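ABC transporter periplasmic peptide-binding protein (Pseudoalteromonas, PDB 4QFP) probably captures short peptides, dipeptides in particular, in the periplasm as the substrate-binding component of an ABC transporter. Local coordinates at residues V32-A37 / K260-T265; A37-F42 / K216-D221; T47-T52 / E413-I418; V224-N229 / E240-D245. All coordinates share one frame; numbering follows the deposited sequence.

Contact 1 (V32-A37 / K260-T265); sequences VYCAEA and KECDVT
C34 and C262 are joined covalently. Their SG atoms form a disulfide of 2.0 Å with a chi3 of 72°. C262 lies just ahead of strand 264-266, so the bridge ties the approach to that strand to strand 30-35.

Four hydrogen bonds run beside it. C34 N donates to V264 O at 2.8 Å, and this bond belongs to the parallel pairing of Y33 with V264 and C34 with T265. V32 O is gripped twice, by D263 N at 2.7 Å and V264 N at 3.1 Å. The fourth bond uses a side chain: V32 N gives a nearly straight bond (169°) to D263 OD2, on the anti side and tilted out of the carboxylate plane. The D263 carboxylate stands beside its own backbone N (chi1 -57°), which turns it to V32. D263 OD2 also forms a salt bridge with K534. With an alanine here, V32 N would probably lose its acceptor and K534 its counter-charge.

Among the apolar contacts, V264 CG1 lies 3.7 Å from Y33 CD2, and V32 CG1 touches the C262 sulfur.

The strand pairing is thus fixed by a covalent bond, backbone bonds and one carboxylate with two partners.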
loop_
_atom_site.group_PDB
_atom_site.type_symbol
_atom_site.label_atom_id
_atom_site.label_comp_id
_atom_site.label_asym_id
_atom_site.label_seq_id
_atom_site.Cartn_x
_atom_site.Cartn_y
_atom_site.Cartn_z
ATOM N N VAL A 32 14.722 1.663 18.221
ATOM C CA VAL A 32 14.324 0.326 17.800
ATOM C C VAL A 32 12.825 0.309 17.489
ATOM O O VAL A 32 11.992 0.753 18.283
ATOM C CB VAL A 32 14.673 -0.779 18.832
ATOM C CG1 VAL A 32 14.292 -2.142 18.287
ATOM C CG2 VAL A 32 16.168 -0.750 19.186
ATOM N N TYR A 33 12.500 -0.217 16.318
ATOM C CA TYR A 33 11.148 -0.172 15.789
ATOM C C TYR A 33 10.691 -1.610 15.548
ATOM O O TYR A 33 11.260 -2.294 14.710
ATOM C CB TYR A 33 11.193 0.621 14.482
ATOM C CG TYR A 33 9.893 0.772 13.739
ATOM C CD1 TYR A 33 9.336 -0.295 13.049
ATOM C CD2 TYR A 33 9.247 1.999 13.684
ATOM C CE1 TYR A 33 8.152 -0.148 12.349
ATOM C CE2 TYR A 33 8.065 2.155 12.986
ATOM C CZ TYR A 33 7.523 1.080 12.324
ATOM O OH TYR A 33 6.345 1.234 11.634
ATOM N N CYS A 34 9.688 -2.070 16.299
ATOM C CA CYS A 34 9.137 -3.422 16.122
ATOM C C CYS A 34 8.292 -3.489 14.864
ATOM O O CYS A 34 7.213 -2.897 14.805
ATOM C CB CYS A 34 8.280 -3.831 17.324
ATOM S SG CYS A 34 9.158 -4.777 18.585
ATOM N N ALA A 35 8.788 -4.211 13.867
ATOM C CA ALA A 35 8.129 -4.283 12.570
ATOM C C ALA A 35 7.452 -5.638 12.432
ATOM O O ALA A 35 7.914 -6.611 13.014
ATOM C CB ALA A 35 9.144 -4.084 11.462
ATOM N N GLU A 36 6.376 -5.708 11.649
ATOM C CA GLU A 36 5.575 -6.932 11.583
ATOM C C GLU A 36 6.025 -7.981 10.555
ATOM O O GLU A 36 5.525 -9.103 10.558
ATOM C CB GLU A 36 4.086 -6.613 11.374
ATOM C CG GLU A 36 3.704 -6.207 9.952
ATOM C CD GLU A 36 3.841 -4.717 9.715
ATOM O OE1 GLU A 36 4.410 -4.029 10.584
ATOM O OE2 GLU A 36 3.365 -4.220 8.673
ATOM N N ALA A 37 6.957 -7.639 9.672
ATOM C CA ALA A 37 7.391 -8.614 8.672
ATOM C C ALA A 37 8.708 -8.203 8.025
ATOM O O ALA A 37 9.130 -7.062 8.167
ATOM C CB ALA A 37 6.310 -8.792 7.607
ATOM N N LYS A 260 10.395 -2.097 27.035
ATOM C CA LYS A 260 11.351 -1.143 26.473
ATOM C C LYS A 260 12.412 -1.809 25.587
ATOM O O LYS A 260 13.495 -1.266 25.363
ATOM C CB LYS A 260 11.994 -0.322 27.588
ATOM C CG LYS A 260 11.037 0.655 28.258
ATOM C CD LYS A 260 11.450 0.923 29.708
ATOM C CE LYS A 260 10.612 2.029 30.349
ATOM N NZ LYS A 260 9.157 1.710 30.400
ATOM N N GLU A 261 12.084 -2.990 25.076
ATOM C CA GLU A 261 12.924 -3.644 24.093
ATOM C C GLU A 261 12.762 -2.958 22.748
ATOM O O GLU A 261 13.691 -2.918 21.953
ATOM C CB GLU A 261 12.577 -5.131 23.982
ATOM C CG GLU A 261 12.927 -5.948 25.224
ATOM C CD GLU A 261 12.483 -7.397 25.107
ATOM O OE1 GLU A 261 12.918 -8.077 24.148
ATOM O OE2 GLU A 261 11.686 -7.848 25.967
ATOM N N CYS A 262 11.573 -2.422 22.490
ATOM C CA CYS A 262 11.343 -1.629 21.290
ATOM C C CYS A 262 10.941 -0.227 21.718
ATOM O O CYS A 262 10.370 -0.047 22.792
ATOM C CB CYS A 262 10.222 -2.239 20.430
ATOM S SG CYS A 262 10.691 -3.640 19.333
ATOM N N ASP A 263 11.210 0.761 20.870
ATOM C CA ASP A 263 10.833 2.140 21.157
ATOM C C ASP A 263 9.552 2.527 20.431
ATOM O O ASP A 263 8.825 3.407 20.875
ATOM C CB ASP A 263 11.958 3.095 20.768
ATOM C CG ASP A 263 13.265 2.762 21.457
ATOM O OD1 ASP A 263 13.249 2.502 22.678
ATOM O OD2 ASP A 263 14.302 2.749 20.772
ATOM N N VAL A 264 9.293 1.870 19.307
ATOM C CA VAL A 264 8.065 2.086 18.549
ATOM C C VAL A 264 7.553 0.722 18.149
ATOM O O VAL A 264 8.336 -0.131 17.744
ATOM C CB VAL A 264 8.333 2.899 17.259
ATOM C CG1 VAL A 264 7.051 3.097 16.470
ATOM C CG2 VAL A 264 8.955 4.239 17.598
ATOM N N THR A 265 6.247 0.501 18.275
ATOM C CA THR A 265 5.651 -0.730 17.779
ATOM C C THR A 265 4.648 -0.447 16.664
ATOM O O THR A 265 3.797 0.451 16.768
ATOM C CB THR A 265 5.011 -1.581 18.900
ATOM O OG1 THR A 265 4.555 -2.822 18.352
ATOM C CG2 THR A 265 3.843 -0.869 19.514
#

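Contact 2 (A37-F42 / K216-D221)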
loop_
_atom_site.group_PDB
_atom_site.type_symbol
_atom_site.label_atom_id
_atom_site.label_comp_id
_atom_site.label_asym_id
_atom_site.label_seq_id
_atom_site.Cartn_x
_atom_site.Cartn_y
_atom_site.Cartn_z
ATOM N N ALA A 37 6.957 -7.639 9.672
ATOM C CA ALA A 37 7.391 -8.614 8.672
ATOM C C ALA A 37 8.708 -8.203 8.025
ATOM O O ALA A 37 9.130 -7.062 8.167
ATOM C CB ALA A 37 6.310 -8.792 7.607
ATOM N N ASN A 38 9.353 -9.137 7.329
ATOM C CA ASN A 38 10.571 -8.828 6.584
ATOM C C ASN A 38 10.258 -7.847 5.474
ATOM O O ASN A 38 9.122 -7.801 4.989
ATOM C CB ASN A 38 11.157 -10.085 5.932
ATOM C CG ASN A 38 11.691 -11.078 6.929
ATOM O OD1 ASN A 38 11.330 -12.257 6.897
ATOM N ND2 ASN A 38 12.582 -10.628 7.793
ATOM N N PRO A 39 11.259 -7.059 5.056
ATOM C CA PRO A 39 11.101 -6.359 3.781
ATOM C C PRO A 39 11.326 -7.385 2.691
ATOM O O PRO A 39 12.128 -8.295 2.891
ATOM C CB PRO A 39 12.247 -5.345 3.792
ATOM C CG PRO A 39 13.292 -5.974 4.654
ATOM C CD PRO A 39 12.559 -6.778 5.696
ATOM N N VAL A 40 10.629 -7.264 1.567
ATOM C CA VAL A 40 10.757 -8.246 0.508
ATOM C C VAL A 40 11.781 -7.767 -0.509
ATOM O O VAL A 40 12.160 -8.500 -1.423
ATOM C CB VAL A 40 9.405 -8.503 -0.173
ATOM C CG1 VAL A 40 8.428 -9.037 0.834
ATOM C CG2 VAL A 40 8.857 -7.222 -0.778
ATOM N N SER A 41 12.236 -6.535 -0.318
ATOM C CA SER A 41 13.201 -5.903 -1.205
ATOM C C SER A 41 13.594 -4.568 -0.600
ATOM O O SER A 41 12.933 -4.090 0.318
ATOM C CB SER A 41 12.584 -5.684 -2.586
ATOM O OG SER A 41 13.442 -4.915 -3.409
ATOM N N PHE A 42 14.672 -3.967 -1.097
ATOM C CA PHE A 42 15.039 -2.628 -0.655
ATOM C C PHE A 42 14.827 -1.601 -1.754
ATOM O O PHE A 42 15.328 -0.469 -1.695
ATOM C CB PHE A 42 16.448 -2.615 -0.058
ATOM C CG PHE A 42 16.521 -3.324 1.270
ATOM C CD1 PHE A 42 16.287 -2.636 2.454
ATOM C CD2 PHE A 42 16.762 -4.683 1.333
ATOM C CE1 PHE A 42 16.322 -3.290 3.667
ATOM C CE2 PHE A 42 16.784 -5.342 2.551
ATOM C CZ PHE A 42 16.566 -4.648 3.713
ATOM N N LYS A 216 22.889 -0.585 6.347
ATOM C CA LYS A 216 24.031 -1.205 7.015
ATOM C C LYS A 216 23.978 -2.723 6.914
ATOM O O LYS A 216 24.929 -3.356 6.435
ATOM C CB LYS A 216 24.087 -0.808 8.491
ATOM C CG LYS A 216 25.233 -1.461 9.269
ATOM C CD LYS A 216 26.558 -1.332 8.518
ATOM C CE LYS A 216 27.768 -1.468 9.447
ATOM N NZ LYS A 216 27.906 -2.840 10.017
ATOM N N GLU A 217 22.867 -3.298 7.372
ATOM C CA GLU A 217 22.726 -4.748 7.432
ATOM C C GLU A 217 21.268 -5.190 7.420
ATOM O O GLU A 217 20.385 -4.488 7.915
ATOM C CB GLU A 217 23.390 -5.285 8.703
ATOM C CG GLU A 217 23.431 -6.800 8.795
ATOM C CD GLU A 217 24.027 -7.286 10.104
ATOM O OE1 GLU A 217 24.006 -6.518 11.096
ATOM O OE2 GLU A 217 24.516 -8.440 10.134
ATOM N N TYR A 218 21.036 -6.373 6.869
ATOM C CA TYR A 218 19.730 -7.001 6.927
ATOM C C TYR A 218 19.906 -8.473 7.244
ATOM O O TYR A 218 20.666 -9.183 6.578
ATOM C CB TYR A 218 18.971 -6.827 5.609
ATOM C CG TYR A 218 17.742 -7.705 5.483
ATOM C CD1 TYR A 218 16.777 -7.750 6.489
ATOM C CD2 TYR A 218 17.549 -8.490 4.355
ATOM C CE1 TYR A 218 15.648 -8.553 6.361
ATOM C CE2 TYR A 218 16.442 -9.297 4.225
ATOM C CZ TYR A 218 15.492 -9.322 5.222
ATOM O OH TYR A 218 14.398 -10.135 5.067
ATOM N N ARG A 219 19.220 -8.919 8.287
ATOM C CA ARG A 219 19.229 -10.324 8.654
ATOM C C ARG A 219 17.795 -10.841 8.628
ATOM O O ARG A 219 16.982 -10.490 9.478
ATOM C CB ARG A 219 19.893 -10.517 10.017
ATOM C CG ARG A 219 21.295 -11.106 9.916
ATOM C CD ARG A 219 22.241 -10.624 11.016
ATOM N NE ARG A 219 21.821 -11.018 12.361
ATOM C CZ ARG A 219 21.798 -12.273 12.810
ATOM N NH1 ARG A 219 22.150 -13.275 12.014
ATOM N NH2 ARG A 219 21.411 -12.529 14.057
ATOM N N ARG A 220 17.492 -11.642 7.613
ATOM C CA ARG A 220 16.145 -12.134 7.379
ATOM C C ARG A 220 15.558 -12.773 8.628
ATOM O O ARG A 220 16.182 -13.636 9.250
ATOM C CB ARG A 220 16.158 -13.134 6.220
ATOM C CG ARG A 220 14.832 -13.812 5.934
ATOM C CD ARG A 220 14.692 -14.083 4.440
ATOM N NE ARG A 220 14.774 -12.839 3.667
ATOM C CZ ARG A 220 13.808 -12.363 2.879
ATOM N NH1 ARG A 220 12.664 -13.032 2.725
ATOM N NH2 ARG A 220 13.993 -11.218 2.232
ATOM N N ASP A 221 14.349 -12.337 8.970
ATOM C CA ASP A 221 13.614 -12.791 10.147
ATOM C C ASP A 221 14.187 -12.246 11.453
ATOM O O ASP A 221 13.757 -12.650 12.532
ATOM C CB ASP A 221 13.530 -14.323 10.211
ATOM C CG ASP A 221 12.890 -14.932 8.984
ATOM O OD1 ASP A 221 11.881 -14.387 8.492
ATOM O OD2 ASP A 221 13.391 -15.974 8.505
#
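N38 and D221 are the nearest backbone neighbours, 6.1 Å apart between CA atoms, where the loop 37-42 runs roughly antiparallel (156°) to the end of strand 213-219 and the turn after it.

Y218 is the centre of the side-chain contact. Its CG stands anti to the backbone N (chi1 167°), and the ring reaches across to the loop. P39 lies over one face. P39 CG sits 4.2 Å from the ring centroid in a CH-pi contact, and P39 CD approaches Y218 CE1 to 3.6 Å. The backbone N of R220 lies over the opposite face. F42 turns its edge to the Y218 ring in an offset edge-to-face pair. The planes are 68° apart and the centroids 5.4 Å apart, and F42 CE2 comes to 3.7 Å from Y218 CD2. N38 packs at the hydroxyl end, where its CB is 3.4 Å from Y218 OH. R220 bends back along the rim, with NH2 3.5 Å from P39 O.

A serine in place of this tyrosine would probably take away the surface on which P39 and the F42 edge rest, opening a gap between loop and strand.

Earlier in the strand, K216 and E217 both face R225, a classic beta bulge. Y218 thus joins the bulged antiparallel edge of the mixed sheet, in this periplasmic binding-protein fold, to the loop from strand 30-35 to helix 50-60.

Contact 3 (T47-T52 / E413-I418). With THR (threonine), chain D; VAL (valine), chain C.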
loop_
_atom_site.group_PDB
_atom_site.type_symbol
_atom_site.label_atom_id
_atom_site.label_comp_id
_atom_site.label_asym_id
_atom_site.label_seq_id
_atom_site.Cartn_x
_atom_site.Cartn_y
_atom_site.Cartn_z
ATOM N N THR A 47 7.180 -3.772 -4.977
ATOM C CA THR A 47 6.181 -4.275 -4.023
ATOM C C THR A 47 5.066 -3.279 -3.716
ATOM O O THR A 47 5.222 -2.066 -3.871
ATOM C CB THR A 47 6.836 -4.665 -2.692
ATOM O OG1 THR A 47 5.863 -5.269 -1.827
ATOM C CG2 THR A 47 7.417 -3.431 -2.018
ATOM N N THR A 48 3.930 -3.805 -3.275
ATOM C CA THR A 48 2.865 -2.954 -2.779
ATOM C C THR A 48 2.536 -3.272 -1.326
ATOM O O THR A 48 1.532 -2.821 -0.808
ATOM C CB THR A 48 1.603 -3.040 -3.655
ATOM O OG1 THR A 48 1.120 -4.388 -3.690
ATOM C CG2 THR A 48 1.913 -2.578 -5.064
ATOM N N THR A 49 3.395 -4.050 -0.675
ATOM C CA THR A 49 3.145 -4.475 0.695
ATOM C C THR A 49 3.603 -3.409 1.677
ATOM O O THR A 49 4.787 -3.057 1.723
ATOM C CB THR A 49 3.870 -5.782 1.029
ATOM O OG1 THR A 49 3.569 -6.772 0.035
ATOM C CG2 THR A 49 3.418 -6.283 2.398
ATOM N N GLY A 50 2.668 -2.906 2.475
ATOM C CA GLY A 50 2.956 -1.783 3.353
ATOM C C GLY A 50 4.087 -2.068 4.316
ATOM O O GLY A 50 4.804 -1.151 4.729
ATOM N N SER A 51 4.228 -3.337 4.693
ATOM C CA SER A 51 5.289 -3.769 5.614
ATOM C C SER A 51 6.678 -3.450 5.081
ATOM O O SER A 51 7.593 -3.078 5.836
ATOM C CB SER A 51 5.209 -5.287 5.843
ATOM O OG SER A 51 3.965 -5.662 6.402
ATOM N N THR A 52 6.859 -3.649 3.785
ATOM C CA THR A 52 8.148 -3.380 3.177
ATOM C C THR A 52 8.305 -1.865 3.025
ATOM O O THR A 52 9.289 -1.285 3.489
ATOM C CB THR A 52 8.293 -4.126 1.847
ATOM O OG1 THR A 52 8.402 -5.533 2.106
ATOM C CG2 THR A 52 9.537 -3.685 1.108
ATOM N N GLU A 413 2.592 -17.101 6.582
ATOM C CA GLU A 413 3.455 -15.959 6.869
ATOM C C GLU A 413 3.112 -14.845 5.886
ATOM O O GLU A 413 2.832 -15.117 4.719
ATOM C CB GLU A 413 4.924 -16.358 6.751
ATOM C CG GLU A 413 5.902 -15.226 6.973
ATOM C CD GLU A 413 6.312 -14.533 5.683
ATOM O OE1 GLU A 413 6.231 -15.167 4.610
ATOM O OE2 GLU A 413 6.729 -13.356 5.747
ATOM N N TRP A 414 3.131 -13.599 6.360
ATOM C CA TRP A 414 2.555 -12.465 5.623
ATOM C C TRP A 414 3.024 -12.317 4.174
ATOM O O TRP A 414 2.197 -12.188 3.252
ATOM C CB TRP A 414 2.784 -11.183 6.426
ATOM C CG TRP A 414 2.318 -9.874 5.821
ATOM C CD1 TRP A 414 3.073 -8.745 5.682
ATOM C CD2 TRP A 414 1.004 -9.533 5.334
ATOM N NE1 TRP A 414 2.332 -7.740 5.131
ATOM C CE2 TRP A 414 1.059 -8.188 4.908
ATOM C CE3 TRP A 414 -0.199 -10.235 5.197
ATOM C CZ2 TRP A 414 -0.044 -7.529 4.353
ATOM C CZ3 TRP A 414 -1.299 -9.576 4.656
ATOM C CH2 TRP A 414 -1.213 -8.236 4.238
ATOM N N ASN A 415 4.334 -12.332 3.955
ATOM C CA ASN A 415 4.840 -12.208 2.589
ATOM C C ASN A 415 4.471 -13.423 1.749
ATOM O O ASN A 415 4.118 -13.292 0.583
ATOM C CB ASN A 415 6.347 -11.962 2.580
ATOM C CG ASN A 415 6.704 -10.616 3.151
ATOM O OD1 ASN A 415 6.038 -9.626 2.870
ATOM N ND2 ASN A 415 7.750 -10.570 3.968
ATOM N N THR A 416 4.523 -14.608 2.348
ATOM C CA THR A 416 4.083 -15.800 1.640
ATOM C C THR A 416 2.609 -15.676 1.282
ATOM O O THR A 416 2.202 -16.030 0.184
ATOM C CB THR A 416 4.304 -17.071 2.472
ATOM O OG1 THR A 416 5.682 -17.165 2.816
ATOM C CG2 THR A 416 3.909 -18.304 1.672
ATOM N N PHE A 417 1.820 -15.163 2.222
ATOM C CA PHE A 417 0.391 -14.976 2.042
ATOM C C PHE A 417 0.142 -14.130 0.798
ATOM O O PHE A 417 -0.583 -14.533 -0.112
ATOM C CB PHE A 417 -0.175 -14.283 3.290
ATOM C CG PHE A 417 -1.679 -14.173 3.318
ATOM C CD1 PHE A 417 -2.453 -15.205 3.820
ATOM C CD2 PHE A 417 -2.313 -13.014 2.888
ATOM C CE1 PHE A 417 -3.839 -15.101 3.861
ATOM C CE2 PHE A 417 -3.700 -12.897 2.926
ATOM C CZ PHE A 417 -4.464 -13.934 3.415
ATOM N N ILE A 418 0.758 -12.954 0.760
ATOM C CA ILE A 418 0.592 -12.042 -0.364
ATOM C C ILE A 418 0.957 -12.738 -1.677
ATOM O O ILE A 418 0.244 -12.626 -2.666
ATOM C CB ILE A 418 1.447 -10.780 -0.159
ATOM C CG1 ILE A 418 0.878 -9.947 0.990
ATOM C CG2 ILE A 418 1.533 -9.965 -1.433
ATOM C CD1 ILE A 418 -0.523 -9.443 0.731
HETATM N N THR D . -0.914 -2.787 0.829
HETATM C CA THR D . -1.663 -3.727 1.653
HETATM C C THR D . -1.140 -3.683 3.090
HETATM O O THR D . -1.742 -4.227 4.032
HETATM C CB THR D . -1.533 -5.161 1.115
HETATM O OG1 THR D . -0.148 -5.471 0.939
HETATM C CG2 THR D . -2.250 -5.299 -0.229
HETATM O OXT THR D . -0.077 -3.102 3.331
HETATM N N VAL C . -1.033 0.616 -0.522
HETATM C CA VAL C . -0.379 -0.626 -0.120
HETATM C C VAL C . -1.333 -1.540 0.637
HETATM O O VAL C . -2.411 -1.130 1.057
HETATM C CB VAL C . 0.805 -0.358 0.822
HETATM C CG1 VAL C . 1.899 0.448 0.128
HETATM C CG2 VAL C . 0.320 0.359 2.078
HETATM O O HOH W 1 4.911 -9.183 0.367
HETATM O O HOH W 2 6.731 -7.028 3.749
#
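T49 and W414 carry most of this contact. With OG1 beside the backbone N (chi1 -52°), the T49 methyl CG2 is carried to the indole, 3.3 Å from W414 NE1, and the two side chains run past each other in opposite directions. T49 OG1 passes I418 CG2 at 4.1 Å. A water links that hydroxyl to N415 OD1. A second water joins N415 OD1 to T52 OG1.

W414 donates its indole N-H to S51 OG at 2.9 Å, a weak bond bent to 121°; E36 is the stronger partner of S51 OG.

A bound Val-Thr dipeptide lies beside this junction. G50 N donates to its terminal carboxylate (threonine OXT, 2.9 Å), and T48 O accepts from its peptide N-H (threonine N, 2.9 Å). W414 CZ2 is 3.7 Å from the threonine O, so the indole helps line the ligand site with R383 and Y385.

The N-terminal end of helix 50-60 meets the first turn of helix 414-422, beside the loop after strand 30-35 (N38, V40).

Contact 4 (V224-N229 / E240-D245)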
loop_
_atom_site.group_PDB
_atom_site.type_symbol
_atom_site.label_atom_id
_atom_site.label_comp_id
_atom_site.label_asym_id
_atom_site.label_seq_id
_atom_site.Cartn_x
_atom_site.Cartn_y
_atom_site.Cartn_z
ATOM N N VAL A 224 16.721 -5.261 10.487
ATOM C CA VAL A 224 17.441 -4.490 9.496
ATOM C C VAL A 224 18.002 -3.284 10.216
ATOM O O VAL A 224 17.392 -2.780 11.171
ATOM C CB VAL A 224 16.585 -4.140 8.248
ATOM C CG1 VAL A 224 15.274 -4.918 8.262
ATOM C CG2 VAL A 224 16.365 -2.650 8.125
ATOM N N ARG A 225 19.182 -2.861 9.780
ATOM C CA ARG A 225 19.933 -1.804 10.443
ATOM C C ARG A 225 20.284 -0.701 9.451
ATOM O O ARG A 225 20.884 -0.962 8.400
ATOM C CB ARG A 225 21.206 -2.389 11.065
ATOM C CG ARG A 225 21.872 -1.520 12.109
ATOM C CD ARG A 225 23.181 -2.148 12.588
ATOM N NE ARG A 225 22.957 -3.465 13.171
ATOM C CZ ARG A 225 22.541 -3.648 14.418
ATOM N NH1 ARG A 225 22.318 -2.597 15.196
ATOM N NH2 ARG A 225 22.349 -4.872 14.889
ATOM N N PHE A 226 19.875 0.525 9.782
ATOM C CA PHE A 226 20.208 1.719 9.002
ATOM C C PHE A 226 21.011 2.642 9.910
ATOM O O PHE A 226 20.872 2.572 11.138
ATOM C CB PHE A 226 18.937 2.483 8.620
ATOM C CG PHE A 226 18.020 1.755 7.681
ATOM C CD1 PHE A 226 18.455 0.685 6.933
ATOM C CD2 PHE A 226 16.706 2.171 7.534
ATOM C CE1 PHE A 226 17.588 0.039 6.052
ATOM C CE2 PHE A 226 15.834 1.518 6.656
ATOM C CZ PHE A 226 16.280 0.459 5.921
ATOM N N TYR A 227 21.831 3.520 9.328
ATOM C CA TYR A 227 22.429 4.600 10.109
ATOM C C TYR A 227 22.194 5.965 9.452
ATOM O O TYR A 227 21.793 6.034 8.293
ATOM C CB TYR A 227 23.913 4.338 10.410
ATOM C CG TYR A 227 24.829 4.323 9.215
ATOM C CD1 TYR A 227 24.937 3.197 8.414
ATOM C CD2 TYR A 227 25.622 5.429 8.908
ATOM C CE1 TYR A 227 25.795 3.171 7.322
ATOM C CE2 TYR A 227 26.485 5.418 7.812
ATOM C CZ TYR A 227 26.565 4.286 7.021
ATOM O OH TYR A 227 27.419 4.260 5.933
ATOM N N LYS A 228 22.408 7.046 10.194
ATOM C CA LYS A 228 22.105 8.367 9.655
ATOM C C LYS A 228 22.950 8.691 8.435
ATOM O O LYS A 228 24.110 8.294 8.329
ATOM C CB LYS A 228 22.279 9.462 10.709
ATOM C CG LYS A 228 23.716 9.733 11.093
ATOM C CD LYS A 228 23.839 11.028 11.884
ATOM C CE LYS A 228 23.368 12.220 11.069
ATOM N NZ LYS A 228 23.462 13.495 11.840
ATOM N N ASN A 229 22.347 9.433 7.517
ATOM C CA ASN A 229 23.034 9.926 6.338
ATOM C C ASN A 229 23.560 11.307 6.694
ATOM O O ASN A 229 22.788 12.257 6.835
ATOM C CB ASN A 229 22.052 9.997 5.168
ATOM C CG ASN A 229 22.660 10.596 3.910
ATOM O OD1 ASN A 229 23.874 10.754 3.802
ATOM N ND2 ASN A 229 21.804 10.921 2.938
ATOM N N GLU A 240 21.142 8.531 14.991
ATOM C CA GLU A 240 22.377 7.947 14.491
ATOM C C GLU A 240 22.124 6.559 13.934
ATOM O O GLU A 240 22.758 6.131 12.970
ATOM C CB GLU A 240 23.394 7.827 15.627
ATOM C CG GLU A 240 23.971 9.145 16.097
ATOM C CD GLU A 240 24.852 9.792 15.046
ATOM O OE1 GLU A 240 25.321 9.077 14.126
ATOM O OE2 GLU A 240 25.078 11.019 15.144
ATOM N N GLN A 241 21.202 5.847 14.564
ATOM C CA GLN A 241 20.963 4.466 14.202
ATOM C C GLN A 241 19.492 4.077 14.270
ATOM O O GLN A 241 18.800 4.375 15.243
ATOM C CB GLN A 241 21.785 3.539 15.091
ATOM C CG GLN A 241 21.541 2.069 14.806
ATOM C CD GLN A 241 22.678 1.186 15.298
ATOM O OE1 GLN A 241 22.714 -0.016 15.018
ATOM N NE2 GLN A 241 23.616 1.782 16.032
ATOM N N LEU A 242 19.031 3.403 13.223
ATOM C CA LEU A 242 17.680 2.871 13.163
ATOM C C LEU A 242 17.751 1.353 13.097
ATOM O O LEU A 242 18.414 0.806 12.219
ATOM C CB LEU A 242 16.996 3.393 11.903
ATOM C CG LEU A 242 15.701 4.175 12.014
ATOM C CD1 LEU A 242 15.216 4.544 10.611
ATOM C CD2 LEU A 242 14.654 3.353 12.762
ATOM N N VAL A 243 17.089 0.664 14.028
ATOM C CA VAL A 243 17.011 -0.791 13.962
ATOM C C VAL A 243 15.571 -1.265 13.887
ATOM O O VAL A 243 14.747 -0.910 14.737
ATOM C CB VAL A 243 17.670 -1.470 15.167
ATOM C CG1 VAL A 243 17.434 -2.977 15.103
ATOM C CG2 VAL A 243 19.168 -1.168 15.200
ATOM N N TYR A 244 15.264 -2.068 12.873
ATOM C CA TYR A 244 13.937 -2.670 12.759
ATOM C C TYR A 244 13.978 -4.094 13.253
ATOM O O TYR A 244 14.587 -4.946 12.626
ATOM C CB TYR A 244 13.424 -2.658 11.318
ATOM C CG TYR A 244 13.081 -1.279 10.799
ATOM C CD1 TYR A 244 14.053 -0.476 10.224
ATOM C CD2 TYR A 244 11.787 -0.787 10.884
ATOM C CE1 TYR A 244 13.749 0.780 9.753
ATOM C CE2 TYR A 244 11.467 0.479 10.411
ATOM C CZ TYR A 244 12.455 1.254 9.847
ATOM O OH TYR A 244 12.162 2.511 9.372
ATOM N N ASP A 245 13.308 -4.341 14.375
ATOM C CA ASP A 245 13.216 -5.669 14.946
ATOM C C ASP A 245 12.035 -6.395 14.330
ATOM O O ASP A 245 10.879 -6.013 14.541
ATOM C CB ASP A 245 13.025 -5.549 16.456
ATOM C CG ASP A 245 13.124 -6.879 17.160
ATOM O OD1 ASP A 245 13.050 -7.922 16.468
ATOM O OD2 ASP A 245 13.280 -6.874 18.405
HETATM O O HOH W 3 25.081 13.326 14.017
#
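F226 and Y244 form the apolar centre. Y244 turns its edge to the face of F226 in an offset edge-to-face pair, centroids 5.7 Å apart and planes at 69°. V224 CG2 touches Y244 CD1 at 3.8 Å, and the CB atoms of F226 and L242 meet at 3.9 Å. Q59 of helix 50-60 packs on F226, L242 and Y244.

The backbones make an antiparallel ladder, strand 223-228 against 241-246, within the mixed sheet that also holds strand 30-35. V224-Y244 and F226-L242 are hydrogen-bonded pairs; R225-V243 and Y227-Q241 are non-hydrogen-bonded.

R225 and Q241 sit on the other face. R225 NH1 donates to Q241 OE1 at 2.6 Å, with the oxygen in the guanidinium plane. R225 is extended to CD and bends at chi3 (-60°), which brings NH1 to the amide and against V243 CG2 at 3.5 Å.

At the outer end, K228 N bonds to E240 O. A water bridges K228 NZ and E240 OE2, 4.4 Å apart; K228 NZ also donates to V237 O.

Overall arrangement
From the N terminus, strand 30-35 enters contact 1, which closes a long loop back from 260-265. The chain then runs through A37, shared with contact 2, into the loop 37-42; this meets 216-221. Residues 47-52, leading into helix 50-60, open contact 3, which closes at 413-418. Contacts 2 and 4 both lie within the span of contact 1, in series, and contact 4 also lies within that of contact 3. Contact 3 crosses contacts 1 and 2. Contacts 1, 2 and 4 reach one mixed sheet, where strands 30-35 and 241-246 are neighbours. Contact 3 connects this region to helix 414-422 and the bound dipeptide; E36-S51 and V40-T52 link it to contacts 1 and 2.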